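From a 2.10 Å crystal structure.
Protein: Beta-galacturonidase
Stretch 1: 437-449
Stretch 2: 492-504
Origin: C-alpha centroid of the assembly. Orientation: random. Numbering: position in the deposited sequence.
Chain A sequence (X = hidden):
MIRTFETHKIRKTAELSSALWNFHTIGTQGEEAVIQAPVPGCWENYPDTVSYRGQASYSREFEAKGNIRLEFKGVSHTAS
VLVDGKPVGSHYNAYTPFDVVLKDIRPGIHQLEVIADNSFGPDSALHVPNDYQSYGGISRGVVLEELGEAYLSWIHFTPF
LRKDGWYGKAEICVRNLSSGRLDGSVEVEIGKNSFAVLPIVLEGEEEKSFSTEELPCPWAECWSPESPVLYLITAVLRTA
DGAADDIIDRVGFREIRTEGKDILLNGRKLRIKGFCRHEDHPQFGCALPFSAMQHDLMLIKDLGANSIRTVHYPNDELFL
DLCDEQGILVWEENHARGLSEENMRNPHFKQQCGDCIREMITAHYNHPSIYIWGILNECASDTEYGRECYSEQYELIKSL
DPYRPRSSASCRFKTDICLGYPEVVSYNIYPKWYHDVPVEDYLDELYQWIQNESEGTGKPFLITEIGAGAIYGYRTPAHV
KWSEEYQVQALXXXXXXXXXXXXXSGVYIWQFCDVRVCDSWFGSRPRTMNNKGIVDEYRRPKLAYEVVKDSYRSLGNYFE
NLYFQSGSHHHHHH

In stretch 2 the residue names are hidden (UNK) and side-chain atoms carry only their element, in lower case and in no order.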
# COMPACT_ATOMS: atom_id res chain seq x y z
N VAL A 437 1.31 -17.95 24.76
CA VAL A 437 0.68 -18.96 25.61
C VAL A 437 -0.62 -19.28 24.90
O VAL A 437 -1.29 -18.35 24.41
CB VAL A 437 0.40 -18.43 27.03
CG1 VAL A 437 -0.31 -19.48 27.85
CG2 VAL A 437 1.69 -17.98 27.73
N PRO A 438 -1.03 -20.54 24.80
CA PRO A 438 -2.37 -20.84 24.27
C PRO A 438 -3.45 -20.07 25.02
O PRO A 438 -3.43 -19.98 26.25
CB PRO A 438 -2.50 -22.35 24.49
CG PRO A 438 -1.06 -22.84 24.43
CD PRO A 438 -0.26 -21.76 25.10
N VAL A 439 -4.40 -19.51 24.27
CA VAL A 439 -5.41 -18.65 24.89
C VAL A 439 -6.20 -19.41 25.96
O VAL A 439 -6.50 -18.87 27.03
CB VAL A 439 -6.35 -18.05 23.82
CG1 VAL A 439 -7.32 -17.09 24.50
CG2 VAL A 439 -5.55 -17.34 22.75
N GLU A 440 -6.54 -20.67 25.68
CA GLU A 440 -7.32 -21.45 26.63
C GLU A 440 -6.60 -21.59 27.97
O GLU A 440 -7.24 -21.53 29.03
CB GLU A 440 -7.60 -22.83 26.04
CG GLU A 440 -8.77 -23.51 26.68
CD GLU A 440 -9.43 -24.48 25.73
OE1 GLU A 440 -8.70 -25.36 25.21
OE2 GLU A 440 -10.66 -24.33 25.49
N ASP A 441 -5.28 -21.78 27.94
CA ASP A 441 -4.53 -21.97 29.18
C ASP A 441 -4.44 -20.68 29.98
O ASP A 441 -4.61 -20.68 31.20
CB ASP A 441 -3.12 -22.49 28.88
CG ASP A 441 -3.12 -23.81 28.12
OD1 ASP A 441 -4.21 -24.40 27.98
OD2 ASP A 441 -2.04 -24.25 27.66
N TYR A 442 -4.15 -19.58 29.30
CA TYR A 442 -4.07 -18.29 29.96
C TYR A 442 -5.40 -17.92 30.59
O TYR A 442 -5.47 -17.52 31.76
CB TYR A 442 -3.64 -17.24 28.93
CG TYR A 442 -3.15 -15.95 29.49
CD1 TYR A 442 -3.96 -14.82 29.49
CD2 TYR A 442 -1.86 -15.84 30.01
CE1 TYR A 442 -3.50 -13.61 29.99
CE2 TYR A 442 -1.40 -14.63 30.52
CZ TYR A 442 -2.22 -13.53 30.51
OH TYR A 442 -1.76 -12.34 31.02
N LEU A 443 -6.48 -18.10 29.84
CA LEU A 443 -7.81 -17.75 30.31
C LEU A 443 -8.22 -18.63 31.49
O LEU A 443 -8.81 -18.14 32.46
CB LEU A 443 -8.80 -17.87 29.15
CG LEU A 443 -10.25 -17.49 29.38
CD1 LEU A 443 -10.34 -16.13 30.07
CD2 LEU A 443 -10.96 -17.48 28.04
N ASP A 444 -7.91 -19.93 31.43
CA ASP A 444 -8.25 -20.83 32.53
C ASP A 444 -7.46 -20.50 33.79
O ASP A 444 -8.01 -20.50 34.90
CB ASP A 444 -8.00 -22.28 32.11
CG ASP A 444 -9.03 -22.77 31.09
OD1 ASP A 444 -10.04 -22.04 30.87
OD2 ASP A 444 -8.84 -23.86 30.52
N GLU A 445 -6.17 -20.20 33.65
CA GLU A 445 -5.37 -19.82 34.81
C GLU A 445 -5.92 -18.56 35.47
O GLU A 445 -6.02 -18.49 36.70
CB GLU A 445 -3.92 -19.63 34.39
CG GLU A 445 -3.13 -18.86 35.42
CD GLU A 445 -1.67 -18.66 35.05
OE1 GLU A 445 -0.99 -17.84 35.70
OE2 GLU A 445 -1.18 -19.34 34.12
N LEU A 446 -6.28 -17.55 34.67
CA LEU A 446 -6.88 -16.33 35.22
C LEU A 446 -8.24 -16.61 35.86
O LEU A 446 -8.52 -16.13 36.97
CB LEU A 446 -7.03 -15.28 34.12
CG LEU A 446 -7.80 -14.00 34.52
CD1 LEU A 446 -7.13 -13.24 35.68
CD2 LEU A 446 -7.97 -13.08 33.30
N TYR A 447 -9.09 -17.38 35.19
CA TYR A 447 -10.44 -17.61 35.70
C TYR A 447 -10.40 -18.37 37.02
O TYR A 447 -11.08 -18.00 37.98
CB TYR A 447 -11.29 -18.37 34.68
CG TYR A 447 -12.72 -18.43 35.12
CD1 TYR A 447 -13.52 -17.29 35.10
CD2 TYR A 447 -13.27 -19.60 35.63
CE1 TYR A 447 -14.83 -17.32 35.52
CE2 TYR A 447 -14.59 -19.65 36.06
CZ TYR A 447 -15.36 -18.50 36.01
OH TYR A 447 -16.66 -18.54 36.45
N GLN A 448 -9.60 -19.44 37.08
CA GLN A 448 -9.47 -20.22 38.31
C GLN A 448 -8.96 -19.37 39.46
O GLN A 448 -9.48 -19.43 40.57
CB GLN A 448 -8.56 -21.42 38.06
CG GLN A 448 -9.27 -22.76 38.09
CD GLN A 448 -10.32 -22.93 37.00
OE1 GLN A 448 -9.99 -23.15 35.83
NE2 GLN A 448 -11.60 -22.84 37.38
N TRP A 449 -7.94 -18.54 39.21
CA TRP A 449 -7.47 -17.64 40.25
C TRP A 449 -8.59 -16.72 40.74
O TRP A 449 -8.72 -16.49 41.95
CB TRP A 449 -6.30 -16.79 39.75
CG TRP A 449 -5.91 -15.78 40.76
CD1 TRP A 449 -5.07 -15.96 41.82
CD2 TRP A 449 -6.37 -14.42 40.84
NE1 TRP A 449 -4.97 -14.80 42.55
CE2 TRP A 449 -5.76 -13.84 41.97
CE3 TRP A 449 -7.23 -13.64 40.06
CZ2 TRP A 449 -5.98 -12.51 42.34
CZ3 TRP A 449 -7.45 -12.31 40.44
CH2 TRP A 449 -6.83 -11.77 41.56
N UNK A 492 -9.09 -16.01 15.59
CA UNK A 492 -9.81 -17.28 15.57
C UNK A 492 -9.61 -18.04 16.88
O UNK A 492 -10.58 -18.45 17.53
n UNK A 492 -10.45 -21.77 11.15
c UNK A 492 -10.73 -21.23 12.52
c UNK A 492 -10.25 -19.31 14.08
c UNK A 492 -9.72 -20.16 12.92
c UNK A 492 -9.35 -18.11 14.37
N UNK A 493 -8.36 -18.18 17.32
CA UNK A 493 -8.09 -18.88 18.57
C UNK A 493 -8.63 -18.12 19.79
O UNK A 493 -9.14 -18.73 20.73
c UNK A 493 -6.59 -19.11 18.73
c UNK A 493 -6.28 -19.90 20.01
o UNK A 493 -3.97 -19.72 19.42
c UNK A 493 -4.80 -20.09 20.29
o UNK A 493 -4.47 -20.61 21.39
N UNK A 494 -8.47 -16.79 19.80
CA UNK A 494 -8.95 -15.99 20.94
C UNK A 494 -10.45 -16.10 21.14
O UNK A 494 -10.93 -16.26 22.27
n UNK A 494 -5.36 -12.57 20.82
c UNK A 494 -8.54 -14.53 20.75
o UNK A 494 -7.35 -12.22 19.84
c UNK A 494 -6.59 -12.95 20.48
c UNK A 494 -7.04 -14.31 20.93
N UNK A 495 -11.22 -16.02 20.05
CA UNK A 495 -12.68 -16.02 20.18
C UNK A 495 -13.18 -17.41 20.54
O UNK A 495 -14.11 -17.56 21.35
c UNK A 495 -13.75 -13.65 17.24
c UNK A 495 -13.85 -13.12 19.66
c UNK A 495 -13.18 -14.00 18.59
c UNK A 495 -13.33 -15.51 18.89
N UNK A 496 -12.58 -18.44 19.94
CA UNK A 496 -12.95 -19.81 20.27
C UNK A 496 -12.77 -20.07 21.77
O UNK A 496 -13.63 -20.69 22.40
n UNK A 496 -13.24 -23.89 21.08
c UNK A 496 -13.17 -23.01 20.06
c UNK A 496 -12.12 -20.78 19.42
c UNK A 496 -11.90 -22.17 19.99
o UNK A 496 -14.07 -22.89 19.22
N UNK A 497 -11.71 -19.54 22.37
CA UNK A 497 -11.48 -19.79 23.79
C UNK A 497 -12.49 -19.04 24.66
O UNK A 497 -13.07 -19.63 25.58
c UNK A 497 -10.05 -19.44 24.18
N UNK A 498 -12.72 -17.74 24.41
CA UNK A 498 -13.59 -16.97 25.30
C UNK A 498 -15.01 -17.52 25.28
O UNK A 498 -15.66 -17.63 26.33
c UNK A 498 -12.15 -14.89 25.12
c UNK A 498 -14.04 -15.20 23.54
c UNK A 498 -13.56 -15.45 24.95
N UNK A 499 -15.52 -17.89 24.10
CA UNK A 499 -16.88 -18.40 24.00
C UNK A 499 -17.04 -19.82 24.53
O UNK A 499 -18.18 -20.26 24.72
c UNK A 499 -18.52 -16.12 22.88
c UNK A 499 -18.28 -14.29 21.35
c UNK A 499 -17.12 -16.38 20.97
c UNK A 499 -17.68 -16.92 22.11
c UNK A 499 -18.82 -14.81 22.51
c UNK A 499 -17.42 -15.06 20.58
c UNK A 499 -17.34 -18.31 22.55
N UNK A 500 -15.96 -20.55 24.79
CA UNK A 500 -16.05 -21.86 25.42
C UNK A 500 -15.61 -21.86 26.88
O UNK A 500 -15.61 -22.92 27.51
o UNK A 500 -13.86 -22.57 24.63
c UNK A 500 -15.24 -22.88 24.62
N UNK A 501 -15.27 -20.70 27.44
CA UNK A 501 -14.90 -20.58 28.85
C UNK A 501 -16.18 -20.53 29.69
O UNK A 501 -16.89 -19.51 29.71
n UNK A 501 -12.03 -22.37 32.73
c UNK A 501 -12.82 -20.18 31.10
n UNK A 501 -14.16 -22.53 33.58
c UNK A 501 -14.03 -19.34 29.04
n UNK A 501 -13.68 -20.92 32.02
c UNK A 501 -13.60 -19.03 30.47
c UNK A 501 -13.29 -21.94 32.78
N UNK A 502 -16.49 -21.63 30.38
CA UNK A 502 -17.66 -21.65 31.26
C UNK A 502 -17.49 -20.63 32.36
O UNK A 502 -16.44 -20.54 33.00
c UNK A 502 -18.87 -25.35 31.68
o UNK A 502 -18.97 -26.27 30.83
c UNK A 502 -18.88 -23.90 31.19
o UNK A 502 -18.73 -25.56 32.92
c UNK A 502 -17.84 -23.04 31.88
N UNK A 503 -18.56 -19.87 32.60
CA UNK A 503 -18.54 -18.77 33.54
C UNK A 503 -18.24 -17.41 32.92
O UNK A 503 -18.26 -16.41 33.64
N UNK A 504 -17.97 -17.36 31.63
CA UNK A 504 -17.66 -16.11 30.95
C UNK A 504 -18.88 -15.66 30.15
O UNK A 504 -19.39 -16.42 29.33
c UNK A 504 -16.44 -16.27 30.03
s UNK A 504 -16.01 -14.80 29.03
O HOH W 1 -6.45 -21.71 23.00
O HOH W 2 -11.70 -21.73 26.97
O HOH W 3 -10.66 -23.12 22.66
O HOH W 4 -18.01 -16.18 36.25

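Position 492 carries four carbons in a row ending in a nitrogen, and it touches nothing on stretch 1. This is Lys492.

Position 493 has three carbons, the third carrying two oxygens. The end is a carboxylate; one oxygen lies 3.1 Å from Val439 N, in the first turn of the helix. This is Glu493, and Val439 N donates a hydrogen bond to its OE2.

Position 494 has three carbons, the third bearing two more atoms, one marked oxygen and one nitrogen. One of its carbons lies 3.8 Å from Val439 CG2. This is an amide side chain, Gln494.

Position 495 has four carbons, forked at the second. Its CB points away from stretch 1. This is Leu495.

Position 496 again has three carbons ending in one oxygen and one nitrogen. This is Gln496. Water 3 accepts from its NE2 and donates a weak hydrogen bond to Glu440 OE2.

Position 497 has a single carbon, 3.6 Å from Val439 CG1. This is Ala497. The short side chain fits a close approach: its CA is 5.3 Å from Glu440 CA.

Position 498 has one carbon carrying two more. The nearest side-chain carbon is 4.1 Å from Leu443 CD2. This is Val498.

Position 499 has one carbon and a ring of six carbons. It points away and does not touch stretch 1. This is Phe499.

Position 500 has one carbon and one oxygen; the oxygen is 3.8 Å from Glu440 OE2. This is Ser500.

Position 501 has three carbons, a nitrogen, then a carbon with two more nitrogens. One terminal nitrogen is 2.7 Å from Asp444 OD1. This is Arg501. Its NH1 forms a salt bridge with Asp444, and Tyr447 CD2 lies over one face of the guanidinium.

Position 502 has three carbons, the third carrying two oxygens, and its end leads away. This is Glu502. Its backbone O sits over one face of the Tyr447 ring and accepts from Arg501 NE and NH2.

Position 503 has no side-chain atoms. Its CA is 3.5 Å from Tyr447 OH, and a CB would clash with that hydroxyl. This is Gly503, in a type II turn.

Position 504 has one carbon and one sulfur, Cys504.

The helices run in roughly the same direction, 37° apart. Val439 and Leu443 pack on Ala497, and Leu443 also reaches Val498. Glu493 binds the first turn of helix 439-449, directly and through water 1 to Glu440 N. Farther along, Arg501 holds Asp444, and water 4 joins Tyr447 OH to Gly503 O.

Stretch 2 (492-504) KEQLQAVFSREGC
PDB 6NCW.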